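Local coordinates for protein pentalenene synthase (Streptomyces chartreusis NRRL 3882, PDB 6Q4S) that probably converts (2E,6E)-farnesyl diphosphate, with the help of magnesium, into the bicyclic sesquiterpene alcohol 7-epi-alpha-eudesmol by a 1,10-cyclisation, at residues Trp138-Phe149 / Gly182-Arg192. Residues are numbered along the deposited sequence; the frame is centred on the assembly and turned at random.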
loop_
_atom_site.group_PDB
_atom_site.type_symbol
_atom_site.label_atom_id
_atom_site.label_comp_id
_atom_site.label_asym_id
_atom_site.label_seq_id
_atom_site.Cartn_x
_atom_site.Cartn_y
_atom_site.Cartn_z
ATOM N N TRP A 138 1.776 -0.490 -10.862
ATOM C CA TRP A 138 0.396 -0.918 -10.802
ATOM C C TRP A 138 0.144 -1.700 -9.504
ATOM O O TRP A 138 -0.892 -1.496 -8.839
ATOM C CB TRP A 138 0.004 -1.780 -12.019
ATOM C CG TRP A 138 -1.409 -2.206 -11.949
ATOM C CD1 TRP A 138 -2.487 -1.528 -12.474
ATOM C CD2 TRP A 138 -1.947 -3.346 -11.276
ATOM N NE1 TRP A 138 -3.637 -2.204 -12.190
ATOM C CE2 TRP A 138 -3.343 -3.332 -11.479
ATOM C CE3 TRP A 138 -1.392 -4.400 -10.550
ATOM C CZ2 TRP A 138 -4.177 -4.266 -10.898
ATOM C CZ3 TRP A 138 -2.221 -5.339 -9.993
ATOM C CH2 TRP A 138 -3.582 -5.315 -10.211
ATOM N N GLN A 139 1.071 -2.596 -9.122
ATOM C CA GLN A 139 0.901 -3.398 -7.929
ATOM C C GLN A 139 0.844 -2.512 -6.669
ATOM O O GLN A 139 0.071 -2.806 -5.751
ATOM C CB GLN A 139 2.024 -4.441 -7.797
ATOM C CG GLN A 139 1.985 -5.458 -8.890
ATOM C CD GLN A 139 3.138 -6.448 -8.781
ATOM O OE1 GLN A 139 3.323 -7.013 -7.748
ATOM N NE2 GLN A 139 3.859 -6.663 -9.834
ATOM N N THR A 140 1.640 -1.479 -6.634
ATOM C CA THR A 140 1.637 -0.512 -5.505
ATOM C C THR A 140 0.324 0.243 -5.416
ATOM O O THR A 140 -0.257 0.338 -4.361
ATOM C CB THR A 140 2.768 0.482 -5.687
ATOM O OG1 THR A 140 3.999 -0.208 -5.451
ATOM C CG2 THR A 140 2.655 1.667 -4.764
ATOM N N ARG A 141 -0.123 0.758 -6.557
ATOM C CA ARG A 141 -1.394 1.424 -6.651
ATOM C C ARG A 141 -2.551 0.503 -6.217
ATOM O O ARG A 141 -3.375 0.919 -5.400
ATOM C CB ARG A 141 -1.593 2.008 -8.056
ATOM C CG ARG A 141 -3.022 2.452 -8.353
ATOM C CD ARG A 141 -3.092 3.596 -9.360
ATOM N NE ARG A 141 -2.466 3.278 -10.640
ATOM C CZ ARG A 141 -2.964 2.496 -11.602
ATOM N NH1 ARG A 141 -2.226 2.279 -12.725
ATOM N NH2 ARG A 141 -4.139 1.894 -11.473
ATOM N N PHE A 142 -2.609 -0.718 -6.762
ATOM C CA PHE A 142 -3.631 -1.705 -6.400
ATOM C C PHE A 142 -3.589 -1.984 -4.894
ATOM O O PHE A 142 -4.622 -2.007 -4.185
ATOM C CB PHE A 142 -3.524 -3.017 -7.170
ATOM C CG PHE A 142 -4.587 -4.023 -6.754
ATOM C CD1 PHE A 142 -4.411 -4.848 -5.657
ATOM C CD2 PHE A 142 -5.763 -4.091 -7.422
ATOM C CE1 PHE A 142 -5.426 -5.695 -5.212
ATOM C CE2 PHE A 142 -6.773 -4.961 -7.039
ATOM C CZ PHE A 142 -6.611 -5.773 -5.922
ATOM N N ALA A 143 -2.392 -2.194 -4.401
ATOM C CA ALA A 143 -2.219 -2.604 -3.036
ATOM C C ALA A 143 -2.739 -1.522 -2.072
ATOM O O ALA A 143 -3.372 -1.803 -1.054
ATOM C CB ALA A 143 -0.763 -2.905 -2.747
ATOM N N ALA A 144 -2.470 -0.283 -2.384
ATOM C CA ALA A 144 -2.975 0.755 -1.473
ATOM C C ALA A 144 -4.490 0.905 -1.647
ATOM O O ALA A 144 -5.167 1.050 -0.685
ATOM C CB ALA A 144 -2.263 2.065 -1.750
ATOM N N SER A 145 -5.021 0.879 -2.870
ATOM C CA SER A 145 -6.468 0.978 -3.077
ATOM C C SER A 145 -7.249 -0.122 -2.293
ATOM O O SER A 145 -8.194 0.147 -1.543
ATOM C CB SER A 145 -6.825 0.895 -4.579
ATOM O OG SER A 145 -6.373 1.986 -5.344
ATOM N N TRP A 146 -6.811 -1.359 -2.456
ATOM C CA TRP A 146 -7.373 -2.539 -1.797
ATOM C C TRP A 146 -7.260 -2.423 -0.269
ATOM O O TRP A 146 -8.201 -2.714 0.460
ATOM C CB TRP A 146 -6.568 -3.745 -2.255
ATOM C CG TRP A 146 -6.888 -5.102 -1.657
ATOM C CD1 TRP A 146 -6.039 -5.849 -0.882
ATOM C CD2 TRP A 146 -8.030 -5.932 -1.876
ATOM N NE1 TRP A 146 -6.603 -7.025 -0.570
ATOM C CE2 TRP A 146 -7.819 -7.122 -1.148
ATOM C CE3 TRP A 146 -9.245 -5.774 -2.564
ATOM C CZ2 TRP A 146 -8.742 -8.168 -1.108
ATOM C CZ3 TRP A 146 -10.153 -6.842 -2.555
ATOM C CH2 TRP A 146 -9.903 -7.999 -1.793
ATOM N N GLY A 147 -6.078 -2.022 0.173
ATOM C CA GLY A 147 -5.846 -1.763 1.597
ATOM C C GLY A 147 -6.745 -0.710 2.208
ATOM O O GLY A 147 -7.314 -0.932 3.292
ATOM N N ARG A 148 -6.900 0.415 1.525
ATOM C CA ARG A 148 -7.803 1.489 2.032
ATOM C C ARG A 148 -9.251 0.957 2.149
ATOM O O ARG A 148 -9.921 1.174 3.152
ATOM C CB ARG A 148 -7.774 2.718 1.122
ATOM C CG ARG A 148 -6.462 3.484 1.119
ATOM C CD ARG A 148 -6.528 4.740 0.284
ATOM N NE ARG A 148 -5.136 5.317 0.236
ATOM C CZ ARG A 148 -4.311 5.238 -0.776
ATOM N NH1 ARG A 148 -4.743 4.725 -1.940
ATOM N NH2 ARG A 148 -3.061 5.690 -0.636
ATOM N N PHE A 149 -9.675 0.163 1.161
ATOM C CA PHE A 149 -10.954 -0.481 1.151
ATOM C C PHE A 149 -11.140 -1.376 2.362
ATOM O O PHE A 149 -12.189 -1.355 3.051
ATOM C CB PHE A 149 -11.184 -1.273 -0.180
ATOM C CG PHE A 149 -12.221 -2.320 -0.066
ATOM C CD1 PHE A 149 -13.543 -1.959 0.138
ATOM C CD2 PHE A 149 -11.891 -3.675 -0.089
ATOM C CE1 PHE A 149 -14.537 -2.927 0.206
ATOM C CE2 PHE A 149 -12.864 -4.650 0.044
ATOM C CZ PHE A 149 -14.219 -4.246 0.190
ATOM N N GLY A 182 -15.232 0.605 -2.391
ATOM C CA GLY A 182 -14.160 -0.293 -2.908
ATOM C C GLY A 182 -13.990 -0.254 -4.445
ATOM O O GLY A 182 -13.599 -1.259 -5.110
ATOM N N ILE A 183 -14.224 0.910 -5.007
ATOM C CA ILE A 183 -14.258 1.061 -6.432
ATOM C C ILE A 183 -12.893 1.479 -6.983
ATOM O O ILE A 183 -12.614 1.293 -8.162
ATOM C CB ILE A 183 -15.342 2.103 -6.797
ATOM C CG1 ILE A 183 -16.714 1.447 -6.743
ATOM C CG2 ILE A 183 -15.142 2.691 -8.160
ATOM C CD1 ILE A 183 -16.890 0.206 -7.633
ATOM N N HIS A 184 -12.042 2.107 -6.170
ATOM C CA HIS A 184 -10.731 2.468 -6.670
ATOM C C HIS A 184 -9.951 1.207 -7.139
ATOM O O HIS A 184 -9.361 1.216 -8.234
ATOM C CB HIS A 184 -9.933 3.249 -5.607
ATOM C CG HIS A 184 -10.461 4.645 -5.405
ATOM N ND1 HIS A 184 -11.610 4.921 -4.691
ATOM C CD2 HIS A 184 -10.003 5.835 -5.855
ATOM C CE1 HIS A 184 -11.831 6.229 -4.726
ATOM N NE2 HIS A 184 -10.862 6.801 -5.417
ATOM N N HIS A 185 -9.904 0.180 -6.292
ATOM C CA HIS A 185 -9.148 -1.056 -6.634
ATOM C C HIS A 185 -9.883 -1.793 -7.768
ATOM O O HIS A 185 -9.231 -2.505 -8.618
ATOM C CB HIS A 185 -8.909 -1.987 -5.437
ATOM C CG HIS A 185 -10.146 -2.532 -4.815
ATOM N ND1 HIS A 185 -10.862 -3.590 -5.350
ATOM C CD2 HIS A 185 -10.746 -2.248 -3.636
ATOM C CE1 HIS A 185 -11.880 -3.876 -4.574
ATOM N NE2 HIS A 185 -11.810 -3.093 -3.511
ATOM N N SER A 186 -11.222 -1.650 -7.771
ATOM C CA SER A 186 -12.050 -2.265 -8.857
ATOM C C SER A 186 -11.685 -1.722 -10.223
ATOM O O SER A 186 -11.583 -2.519 -11.193
ATOM C CB SER A 186 -13.541 -2.185 -8.539
ATOM O OG SER A 186 -13.797 -2.726 -7.260
ATOM N N ILE A 187 -11.487 -0.405 -10.308
ATOM C CA ILE A 187 -11.043 0.275 -11.519
ATOM C C ILE A 187 -9.623 -0.107 -11.869
ATOM O O ILE A 187 -9.321 -0.454 -13.037
ATOM C CB ILE A 187 -11.165 1.795 -11.408
ATOM C CG1 ILE A 187 -12.651 2.202 -11.417
ATOM C CG2 ILE A 187 -10.468 2.500 -12.585
ATOM C CD1 ILE A 187 -12.911 3.538 -10.720
ATOM N N ASP A 188 -8.758 -0.154 -10.855
ATOM C CA ASP A 188 -7.361 -0.562 -11.065
ATOM C C ASP A 188 -7.314 -1.932 -11.778
ATOM O O ASP A 188 -6.494 -2.132 -12.642
ATOM C CB ASP A 188 -6.599 -0.685 -9.751
ATOM C CG ASP A 188 -6.402 0.640 -9.022
ATOM O OD1 ASP A 188 -6.392 1.724 -9.635
ATOM O OD2 ASP A 188 -6.190 0.585 -7.809
ATOM N N ALA A 189 -8.189 -2.857 -11.422
ATOM C CA ALA A 189 -8.082 -4.163 -11.985
ATOM C C ALA A 189 -8.462 -4.161 -13.479
ATOM O O ALA A 189 -8.261 -5.181 -14.141
ATOM C CB ALA A 189 -8.957 -5.145 -11.254
ATOM N N GLY A 190 -9.095 -3.088 -13.978
ATOM C CA GLY A 190 -9.436 -3.024 -15.375
ATOM C C GLY A 190 -8.196 -3.121 -16.278
ATOM O O GLY A 190 -8.239 -3.699 -17.377
ATOM N N GLU A 191 -7.102 -2.564 -15.793
ATOM C CA GLU A 191 -5.830 -2.550 -16.501
ATOM C C GLU A 191 -5.319 -4.026 -16.565
ATOM O O GLU A 191 -4.941 -4.506 -17.628
ATOM C CB GLU A 191 -4.831 -1.672 -15.741
ATOM C CG GLU A 191 -5.034 -0.199 -15.934
ATOM C CD GLU A 191 -4.416 0.642 -14.834
ATOM O OE1 GLU A 191 -3.285 1.185 -14.975
ATOM O OE2 GLU A 191 -5.062 0.739 -13.784
ATOM N N ARG A 192 -5.400 -4.771 -15.465
ATOM C CA ARG A 192 -5.046 -6.191 -15.511
ATOM C C ARG A 192 -5.907 -7.009 -16.474
ATOM O O ARG A 192 -5.360 -7.860 -17.173
ATOM C CB ARG A 192 -5.060 -6.821 -14.111
ATOM C CG ARG A 192 -4.992 -8.342 -14.041
ATOM C CD ARG A 192 -3.640 -8.755 -14.644
ATOM N NE ARG A 192 -3.485 -10.181 -14.456
ATOM C CZ ARG A 192 -3.910 -11.081 -15.338
ATOM N NH1 ARG A 192 -4.526 -10.686 -16.417
ATOM N NH2 ARG A 192 -3.748 -12.373 -15.148
#
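H185 enters a hole formed by F142, S145, W146 and F149. Its CB rests on S145 CB at 3.7 Å and lies equally near the backbone N of W146. A chi1 of 63° sets CG between the backbone N and the carbonyl carbon, and the imidazole then runs along helix 138-149. CD2 meets F149 CB at 3.6 Å. CE1 lies 3.8 Å from W146 CE3, where the indole edge points at the imidazole face in an edge-to-face pair with planes at 82°. At the tip, H185 NE2 sits over one face of the F149 ring, 3.5 Å from F149 CD2. F149 also lays CD1 against CA of G182, the positive-phi residue that follows helix 170-180, just before helix 183-194. The two helices run nearly antiparallel, the axes of the two segments approaching to 7.9 Å, inside the all-helical class I terpene synthase fold; R177, which probably binds the substrate, and D80, a probable magnesium ligand, lie near the F149-G182 end. One turn on, D188 is the next knob, its OD2 2.8 Å from S145 OG. The R141 guanidinium grips E191 end-on, NH1 to OE1 and NH2 to OE2, each through a syn lone pair, with the two groups 4° from coplanar. NH2 also reaches D188 OD1, from above that carboxylate; R212 of helix 206-228 provides OD1 with a second salt bridge. Beside them, W138 NE1 donates to D188 O at 2.9 Å, on the face of that carbonyl opposite E191 N.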